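Local structure of probable TonB-dependent siderophore receptor PirA (Acinetobacter baumannii, 5FR8) at residues S185-F190 with Y206-K211; Q366-G371 with I417-K422. The protein probably takes up iron across the outer membrane by binding iron-chelating siderophores, possibly ferric enterobactin, as a TonB-dependent receptor. All coordinates share one frame; numbering follows the deposited sequence.

Both contacts are pairings of neighbouring antiparallel strands in the transmembrane beta-barrel of the receptor. Contact 1 joins strands 185-195 and 201-212, close to where the barrel begins in the chain; contact 2 joins strands 365-380 and 407-422 and comes later in the chain, with both of its strands following those of contact 1. Their centres lie 42 Å apart and their nearest atoms about 26 Å apart, so they belong to well-separated parts of the wall and do not touch. In each, one face of the strand pair meets residues from the N-terminal part of the chain: V54, R55, P128, E130 and A131 at contact 1, F28-Q34 and R145 at contact 2. Two distant sectors of the barrel wall thus both contact the N-terminal part of the chain, which includes the plug.

Contact 1: residues S185-F190 with Y206-K211; sequences SNRVGF and YGNYNK
F190 and G207, paired in an antiparallel beta hairpin, exchange two backbone hydrogen bonds, one of them from F190 N to G207 O at 2.9 Å. N186 and K211 form the second well-formed pair: N186 N reaches K211 O at 2.9 Å and K211 N answers to N186 O. Between them, Y209 N bonds to V188 O at 3.0 Å, but the return bond from V188 N to Y209 O is weak. The segment axes, at 172° to each other, confirm nearly exact antiparallel pairing of these two strands of the TonB-dependent receptor barrel.

Nonpolar contact across the strands is concentrated on the face that carries V188, F190 and Y209, together with N186 and K211. CG of F190 sits between its backbone N and carbonyl carbon (chi1 70°), and the ring lies across the strand opposite. G207 N is 3.6 Å above the ring plane, over the centre, and G207 CA approaches F190 CE2 to 3.5 Å; glycine, having no side chain, presents bare backbone to the aromatic face. Beside it, V188 CG1 and Y209 CB make a looser contact of 4.4 Å.

On the other face R187 CG packs against N210 CB at 3.7 Å. The arginine chain is bent at chi3 (-87°), which places NE; its guanidinium forms a salt bridge with E130 and donates hydrogen bonds to V54 O and R55 O. N208 ND2 bonds to D237 on the next strand, and the Y206 side chain touches P128 and A131.

Both faces are therefore chemically mixed: on one, F190 packs on bare G207 backbone, and on the other, an arginine gripped by a carboxylate and two backbone oxygens ties the barrel wall to the plug domain, its charge probably offset by E130.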
ATOM      1  N   SER A 185      13.240 -12.388  13.907  1.00 66.21           N
ATOM      2  CA  SER A 185      13.221 -10.933  13.660  1.00 67.12           C
ATOM      3  C   SER A 185      13.589 -10.195  14.947  1.00 70.16           C
ATOM      4  O   SER A 185      13.287 -10.685  16.052  1.00 71.56           O
ATOM      5  CB  SER A 185      11.834 -10.488  13.144  1.00 62.84           C
ATOM      6  OG  SER A 185      11.677  -9.074  13.120  1.00 66.97           O
ATOM      7  N   ASN A 186      14.227  -9.025  14.801  1.00 68.84           N
ATOM      8  CA  ASN A 186      14.685  -8.240  15.955  1.00 68.15           C
ATOM      9  C   ASN A 186      14.686  -6.730  15.768  1.00 66.12           C
ATOM     10  O   ASN A 186      15.235  -6.217  14.801  1.00 65.63           O
ATOM     11  CB  ASN A 186      16.074  -8.692  16.341  1.00 69.70           C
ATOM     12  CG  ASN A 186      16.086 -10.122  16.823  1.00 73.69           C
ATOM     13  OD1 ASN A 186      15.430 -10.470  17.816  1.00 72.05           O
ATOM     14  ND2 ASN A 186      16.810 -10.974  16.103  1.00 74.33           N
ATOM     15  N   ARG A 187      14.096  -6.031  16.734  1.00 64.10           N
ATOM     16  CA  ARG A 187      14.018  -4.591  16.713  1.00 62.37           C
ATOM     17  C   ARG A 187      14.566  -3.969  17.955  1.00 62.11           C
ATOM     18  O   ARG A 187      14.565  -4.581  19.014  1.00 63.50           O
ATOM     19  CB  ARG A 187      12.574  -4.152  16.636  1.00 66.10           C
ATOM     20  CG  ARG A 187      11.946  -4.430  15.305  1.00 70.61           C
ATOM     21  CD  ARG A 187      10.659  -3.653  15.141  1.00 72.20           C
ATOM     22  NE  ARG A 187       9.484  -4.345  15.680  1.00 72.15           N
ATOM     23  CZ  ARG A 187       8.980  -4.125  16.887  1.00 74.10           C
ATOM     24  NH1 ARG A 187       9.557  -3.265  17.719  1.00 73.92           N
ATOM     25  NH2 ARG A 187       7.888  -4.767  17.269  1.00 78.00           N
ATOM     26  N   VAL A 188      15.016  -2.729  17.806  1.00 60.50           N
ATOM     27  CA  VAL A 188      15.311  -1.845  18.912  1.00 62.21           C
ATOM     28  C   VAL A 188      15.080  -0.463  18.352  1.00 61.14           C
ATOM     29  O   VAL A 188      15.302  -0.221  17.162  1.00 59.99           O
ATOM     30  CB  VAL A 188      16.775  -1.963  19.432  1.00 67.01           C
ATOM     31  CG1 VAL A 188      17.808  -1.720  18.329  1.00 65.45           C
ATOM     32  CG2 VAL A 188      17.011  -0.999  20.590  1.00 67.75           C
ATOM     33  N   GLY A 189      14.644   0.450  19.197  1.00 60.52           N
ATOM     34  CA  GLY A 189      14.253   1.753  18.723  1.00 59.43           C
ATOM     35  C   GLY A 189      13.935   2.649  19.883  1.00 62.31           C
ATOM     36  O   GLY A 189      13.655   2.183  20.980  1.00 64.45           O
ATOM     37  N   PHE A 190      13.980   3.949  19.641  1.00 64.46           N
ATOM     38  CA  PHE A 190      13.795   4.905  20.719  1.00 67.62           C
ATOM     39  C   PHE A 190      12.936   6.051  20.260  1.00 66.63           C
ATOM     40  O   PHE A 190      12.772   6.290  19.069  1.00 70.54           O
ATOM     41  CB  PHE A 190      15.146   5.440  21.192  1.00 67.45           C
ATOM     42  CG  PHE A 190      15.813   6.342  20.198  1.00 65.61           C
ATOM     43  CD1 PHE A 190      15.569   7.704  20.213  1.00 63.63           C
ATOM     44  CD2 PHE A 190      16.675   5.820  19.237  1.00 65.35           C
ATOM     45  CE1 PHE A 190      16.177   8.529  19.297  1.00 61.20           C
ATOM     46  CE2 PHE A 190      17.285   6.643  18.312  1.00 61.43           C
ATOM     47  CZ  PHE A 190      17.028   7.998  18.344  1.00 61.71           C
ATOM     48  N   TYR A 206      12.927  10.188  16.831  1.00 55.37           N
ATOM     49  CA  TYR A 206      12.789   8.740  17.010  1.00 56.79           C
ATOM     50  C   TYR A 206      13.687   8.015  16.050  1.00 55.81           C
ATOM     51  O   TYR A 206      14.011   8.530  14.979  1.00 59.05           O
ATOM     52  CB  TYR A 206      11.335   8.269  16.869  1.00 54.30           C
ATOM     53  CG  TYR A 206      10.784   8.262  15.456  1.00 52.60           C
ATOM     54  CD1 TYR A 206      11.273   7.394  14.492  1.00 52.26           C
ATOM     55  CD2 TYR A 206       9.755   9.108  15.096  1.00 54.04           C
ATOM     56  CE1 TYR A 206      10.747   7.367  13.206  1.00 51.21           C
ATOM     57  CE2 TYR A 206       9.235   9.103  13.813  1.00 55.33           C
ATOM     58  CZ  TYR A 206       9.728   8.220  12.873  1.00 51.99           C
ATOM     59  OH  TYR A 206       9.211   8.220  11.603  1.00 49.19           O
ATOM     60  N   GLY A 207      14.109   6.828  16.451  1.00 55.77           N
ATOM     61  CA  GLY A 207      15.092   6.067  15.690  1.00 57.61           C
ATOM     62  C   GLY A 207      14.800   4.587  15.794  1.00 57.61           C
ATOM     63  O   GLY A 207      14.196   4.126  16.781  1.00 55.45           O
ATOM     64  N   ASN A 208      15.239   3.837  14.785  1.00 55.95           N
ATOM     65  CA  ASN A 208      14.919   2.417  14.711  1.00 56.60           C
ATOM     66  C   ASN A 208      15.903   1.619  13.852  1.00 54.38           C
ATOM     67  O   ASN A 208      16.277   2.028  12.756  1.00 49.52           O
ATOM     68  CB  ASN A 208      13.475   2.232  14.197  1.00 56.43           C
ATOM     69  CG  ASN A 208      13.170   0.789  13.811  1.00 58.43           C
ATOM     70  OD1 ASN A 208      12.903  -0.067  14.665  1.00 58.94           O
ATOM     71  ND2 ASN A 208      13.208   0.515  12.517  1.00 55.79           N
ATOM     72  N   TYR A 209      16.312   0.478  14.382  1.00 58.09           N
ATOM     73  CA  TYR A 209      17.028  -0.523  13.615  1.00 64.18           C
ATOM     74  C   TYR A 209      16.279  -1.864  13.685  1.00 63.85           C
ATOM     75  O   TYR A 209      16.236  -2.519  14.723  1.00 66.49           O
ATOM     76  CB  TYR A 209      18.466  -0.677  14.127  1.00 66.89           C
ATOM     77  CG  TYR A 209      19.210  -1.836  13.496  1.00 73.39           C
ATOM     78  CD1 TYR A 209      19.291  -1.974  12.111  1.00 76.14           C
ATOM     79  CD2 TYR A 209      19.849  -2.781  14.283  1.00 85.11           C
ATOM     80  CE1 TYR A 209      19.975  -3.031  11.530  1.00 84.14           C
ATOM     81  CE2 TYR A 209      20.542  -3.845  13.718  1.00 92.60           C
ATOM     82  CZ  TYR A 209      20.601  -3.969  12.345  1.00 91.64           C
ATOM     83  OH  TYR A 209      21.269  -5.041  11.804  1.00 82.71           O
ATOM     84  N   ASN A 210      15.676  -2.264  12.579  1.00 60.65           N
ATOM     85  CA  ASN A 210      15.024  -3.564  12.522  1.00 59.52           C
ATOM     86  C   ASN A 210      15.719  -4.487  11.546  1.00 59.56           C
ATOM     87  O   ASN A 210      16.192  -4.066  10.493  1.00 58.94           O
ATOM     88  CB  ASN A 210      13.573  -3.418  12.093  1.00 60.36           C
ATOM     89  CG  ASN A 210      13.005  -4.712  11.555  1.00 58.21           C
ATOM     90  OD1 ASN A 210      13.066  -4.974  10.359  1.00 55.25           O
ATOM     91  ND2 ASN A 210      12.436  -5.522  12.439  1.00 61.98           N
ATOM     92  N   LYS A 211      15.765  -5.761  11.904  1.00 63.11           N
ATOM     93  CA  LYS A 211      16.353  -6.792  11.063  1.00 63.31           C
ATOM     94  C   LYS A 211      15.487  -8.048  11.165  1.00 64.10           C
ATOM     95  O   LYS A 211      15.466  -8.707  12.201  1.00 70.73           O
ATOM     96  CB  LYS A 211      17.788  -7.083  11.510  1.00 66.45           C
ATOM     97  CG  LYS A 211      18.414  -8.285  10.806  1.00 73.25           C
ATOM     98  CD  LYS A 211      19.937  -8.355  10.901  1.00 74.03           C
ATOM     99  CE  LYS A 211      20.425  -9.764  10.581  1.00 78.87           C
ATOM    100  NZ  LYS A 211      21.756  -9.779   9.909  1.00 83.46           N
TER

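Contact 2: residues Q366-G371 with I417-K422; sequences QVLTVG and IEDNLK
Q366 meets D419 through an extended side chain: CG is anti to the carbonyl carbon (chi1 -59°), CD continues the chain outward (chi2 158°), and NE2 arrives at D419 OD2, 2.8 Å away. The setting is an antiparallel strand pair of the TonB-dependent receptor beta-barrel. The bond, with an N-H...O angle of 149°, uses the syn lone pair of OD2, and the oxygen lies close to the amide plane of Q366. The acid also meets the glutamine nearer its root, where D419 OD1 comes 3.3 Å from Q366 CB. The carboxylate thus touches both ends of the side chain.

L368 shares this face. Its CG is anti to the backbone N, and CD1 meets I417 CG1 at 3.6 Å; I417 CD1 is equally near that methyl, so the end of the leucine rests against the outer half of the isoleucine chain.

Behind the side chains, the backbone pairing is evidenced by hydrogen bonds from T369 N to E418 O and from E418 N to T369 O, the latter 2.8 Å long. Farther along, N420 N donates to V367 O at 3.1 Å, with the donor lying above the carbonyl plane, whereas the bond from V367 N to N420 O is weak.

The opposite face carries V367, T369, E418 and N420 and meets the N-terminal region of the chain. V367 touches F28 and T30, N420 ND2 donates to V29 O, and E418 OE1 forms a salt bridge with R145, whose positive charge would be expected to stabilise the carboxylate. T369 and E418 lie side by side and point the same way; the methyl T369 CG2 packs 3.6 Å from E418 OE1, the same oxygen that faces R145 NH1.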
ATOM      1  N   GLN A 366     -22.080  26.364   9.203  1.00 80.36           N
ATOM      2  CA  GLN A 366     -21.186  25.746   8.211  1.00 79.58           C
ATOM      3  C   GLN A 366     -19.714  25.890   8.560  1.00 78.03           C
ATOM      4  O   GLN A 366     -19.327  26.709   9.372  1.00 79.43           O
ATOM      5  CB  GLN A 366     -21.426  26.338   6.820  1.00 80.37           C
ATOM      6  CG  GLN A 366     -22.845  26.176   6.296  1.00 83.57           C
ATOM      7  CD  GLN A 366     -23.149  27.200   5.222  1.00 83.97           C
ATOM      8  OE1 GLN A 366     -23.894  28.149   5.452  1.00 90.67           O
ATOM      9  NE2 GLN A 366     -22.560  27.025   4.054  1.00 81.67           N
ATOM     10  N   VAL A 367     -18.891  25.073   7.929  1.00 77.51           N
ATOM     11  CA  VAL A 367     -17.461  25.232   8.004  1.00 75.31           C
ATOM     12  C   VAL A 367     -16.931  25.016   6.591  1.00 76.82           C
ATOM     13  O   VAL A 367     -16.883  23.881   6.099  1.00 79.61           O
ATOM     14  CB  VAL A 367     -16.824  24.251   9.009  1.00 73.29           C
ATOM     15  CG1 VAL A 367     -15.301  24.430   9.038  1.00 73.68           C
ATOM     16  CG2 VAL A 367     -17.406  24.463  10.394  1.00 73.11           C
ATOM     17  N   LEU A 368     -16.565  26.111   5.926  1.00 76.56           N
ATOM     18  CA  LEU A 368     -16.058  26.033   4.565  1.00 74.97           C
ATOM     19  C   LEU A 368     -14.570  25.772   4.561  1.00 75.19           C
ATOM     20  O   LEU A 368     -13.795  26.586   5.058  1.00 81.37           O
ATOM     21  CB  LEU A 368     -16.343  27.327   3.827  1.00 75.67           C
ATOM     22  CG  LEU A 368     -15.942  27.325   2.360  1.00 76.64           C
ATOM     23  CD1 LEU A 368     -16.941  26.525   1.539  1.00 76.90           C
ATOM     24  CD2 LEU A 368     -15.824  28.750   1.826  1.00 78.90           C
ATOM     25  N   THR A 369     -14.170  24.632   4.001  1.00 74.45           N
ATOM     26  CA  THR A 369     -12.761  24.387   3.671  1.00 72.52           C
ATOM     27  C   THR A 369     -12.484  24.754   2.200  1.00 73.12           C
ATOM     28  O   THR A 369     -13.269  24.428   1.313  1.00 75.98           O
ATOM     29  CB  THR A 369     -12.365  22.924   3.941  1.00 69.03           C
ATOM     30  OG1 THR A 369     -12.324  22.703   5.355  1.00 72.96           O
ATOM     31  CG2 THR A 369     -11.010  22.616   3.371  1.00 66.93           C
ATOM     32  N   VAL A 370     -11.378  25.451   1.946  1.00 71.60           N
ATOM     33  CA  VAL A 370     -10.961  25.720   0.572  1.00 70.47           C
ATOM     34  C   VAL A 370      -9.451  25.535   0.457  1.00 67.72           C
ATOM     35  O   VAL A 370      -8.710  25.974   1.331  1.00 67.09           O
ATOM     36  CB  VAL A 370     -11.392  27.119   0.139  1.00 73.59           C
ATOM     37  CG1 VAL A 370     -10.907  28.142   1.149  1.00 74.75           C
ATOM     38  CG2 VAL A 370     -10.883  27.412  -1.261  1.00 73.90           C
ATOM     39  N   GLY A 371      -8.994  24.859  -0.597  1.00 68.36           N
ATOM     40  CA  GLY A 371      -7.594  24.416  -0.658  1.00 71.11           C
ATOM     41  C   GLY A 371      -6.930  24.342  -2.027  1.00 74.06           C
ATOM     42  O   GLY A 371      -7.610  24.223  -3.047  1.00 78.60           O
ATOM     43  N   ILE A 417     -13.050  22.571  -2.748  1.00 66.79           N
ATOM     44  CA  ILE A 417     -13.902  23.303  -1.811  1.00 70.39           C
ATOM     45  C   ILE A 417     -14.798  22.311  -1.077  1.00 67.27           C
ATOM     46  O   ILE A 417     -15.198  21.287  -1.632  1.00 66.02           O
ATOM     47  CB  ILE A 417     -14.743  24.371  -2.517  1.00 71.12           C
ATOM     48  CG1 ILE A 417     -15.603  25.113  -1.503  1.00 76.30           C
ATOM     49  CG2 ILE A 417     -15.629  23.735  -3.570  1.00 72.00           C
ATOM     50  CD1 ILE A 417     -16.114  26.460  -1.994  1.00 79.67           C
ATOM     51  N   GLU A 418     -15.074  22.607   0.182  1.00 67.36           N
ATOM     52  CA  GLU A 418     -15.718  21.652   1.066  1.00 70.74           C
ATOM     53  C   GLU A 418     -16.544  22.350   2.124  1.00 74.45           C
ATOM     54  O   GLU A 418     -16.087  23.317   2.747  1.00 77.17           O
ATOM     55  CB  GLU A 418     -14.678  20.820   1.782  1.00 70.27           C
ATOM     56  CG  GLU A 418     -14.103  19.694   0.963  1.00 69.87           C
ATOM     57  CD  GLU A 418     -13.190  18.836   1.806  1.00 68.09           C
ATOM     58  OE1 GLU A 418     -12.581  19.406   2.747  1.00 66.60           O
ATOM     59  OE2 GLU A 418     -13.110  17.615   1.542  1.00 67.26           O
ATOM     60  N   ASP A 419     -17.752  21.842   2.342  1.00 73.65           N
ATOM     61  CA  ASP A 419     -18.642  22.415   3.328  1.00 75.88           C
ATOM     62  C   ASP A 419     -19.107  21.325   4.299  1.00 73.01           C
ATOM     63  O   ASP A 419     -19.544  20.262   3.878  1.00 71.60           O
ATOM     64  CB  ASP A 419     -19.832  23.060   2.611  1.00 77.35           C
ATOM     65  CG  ASP A 419     -20.384  24.271   3.337  1.00 78.96           C
ATOM     66  OD1 ASP A 419     -20.024  24.534   4.503  1.00 82.26           O
ATOM     67  OD2 ASP A 419     -21.203  24.968   2.721  1.00 81.07           O
ATOM     68  N   ASN A 420     -18.991  21.596   5.597  1.00 72.40           N
ATOM     69  CA  ASN A 420     -19.666  20.798   6.604  1.00 71.82           C
ATOM     70  C   ASN A 420     -20.861  21.569   7.168  1.00 73.97           C
ATOM     71  O   ASN A 420     -20.707  22.585   7.879  1.00 72.59           O
ATOM     72  CB  ASN A 420     -18.724  20.368   7.726  1.00 69.85           C
ATOM     73  CG  ASN A 420     -19.446  19.595   8.810  1.00 72.02           C
ATOM     74  OD1 ASN A 420     -20.641  19.305   8.682  1.00 73.56           O
ATOM     75  ND2 ASN A 420     -18.736  19.250   9.879  1.00 72.37           N
ATOM     76  N   LEU A 421     -22.054  21.072   6.847  1.00 76.18           N
ATOM     77  CA  LEU A 421     -23.312  21.726   7.227  1.00 80.78           C
ATOM     78  C   LEU A 421     -23.992  20.978   8.375  1.00 83.47           C
ATOM     79  O   LEU A 421     -24.051  19.755   8.375  1.00 84.88           O
ATOM     80  CB  LEU A 421     -24.260  21.763   6.019  1.00 80.21           C
ATOM     81  CG  LEU A 421     -23.782  22.400   4.700  1.00 80.07           C
ATOM     82  CD1 LEU A 421     -23.044  21.396   3.835  1.00 79.11           C
ATOM     83  CD2 LEU A 421     -24.944  22.949   3.895  1.00 82.32           C
ATOM     84  N   LYS A 422     -24.496  21.701   9.368  1.00 90.80           N
ATOM     85  CA  LYS A 422     -25.506  21.112  10.259  1.00 94.74           C
ATOM     86  C   LYS A 422     -26.844  21.436   9.655  1.00 92.00           C
ATOM     87  O   LYS A 422     -27.324  22.551   9.763  1.00 93.74           O
ATOM     88  CB  LYS A 422     -25.419  21.633  11.692  1.00101.03           C
ATOM     89  CG  LYS A 422     -24.837  20.605  12.652  1.00107.21           C
ATOM     90  CD  LYS A 422     -24.709  21.182  14.052  1.00114.80           C
ATOM     91  CE  LYS A 422     -23.287  21.003  14.575  1.00122.66           C
ATOM     92  NZ  LYS A 422     -22.895  22.098  15.507  1.00126.92           N
TER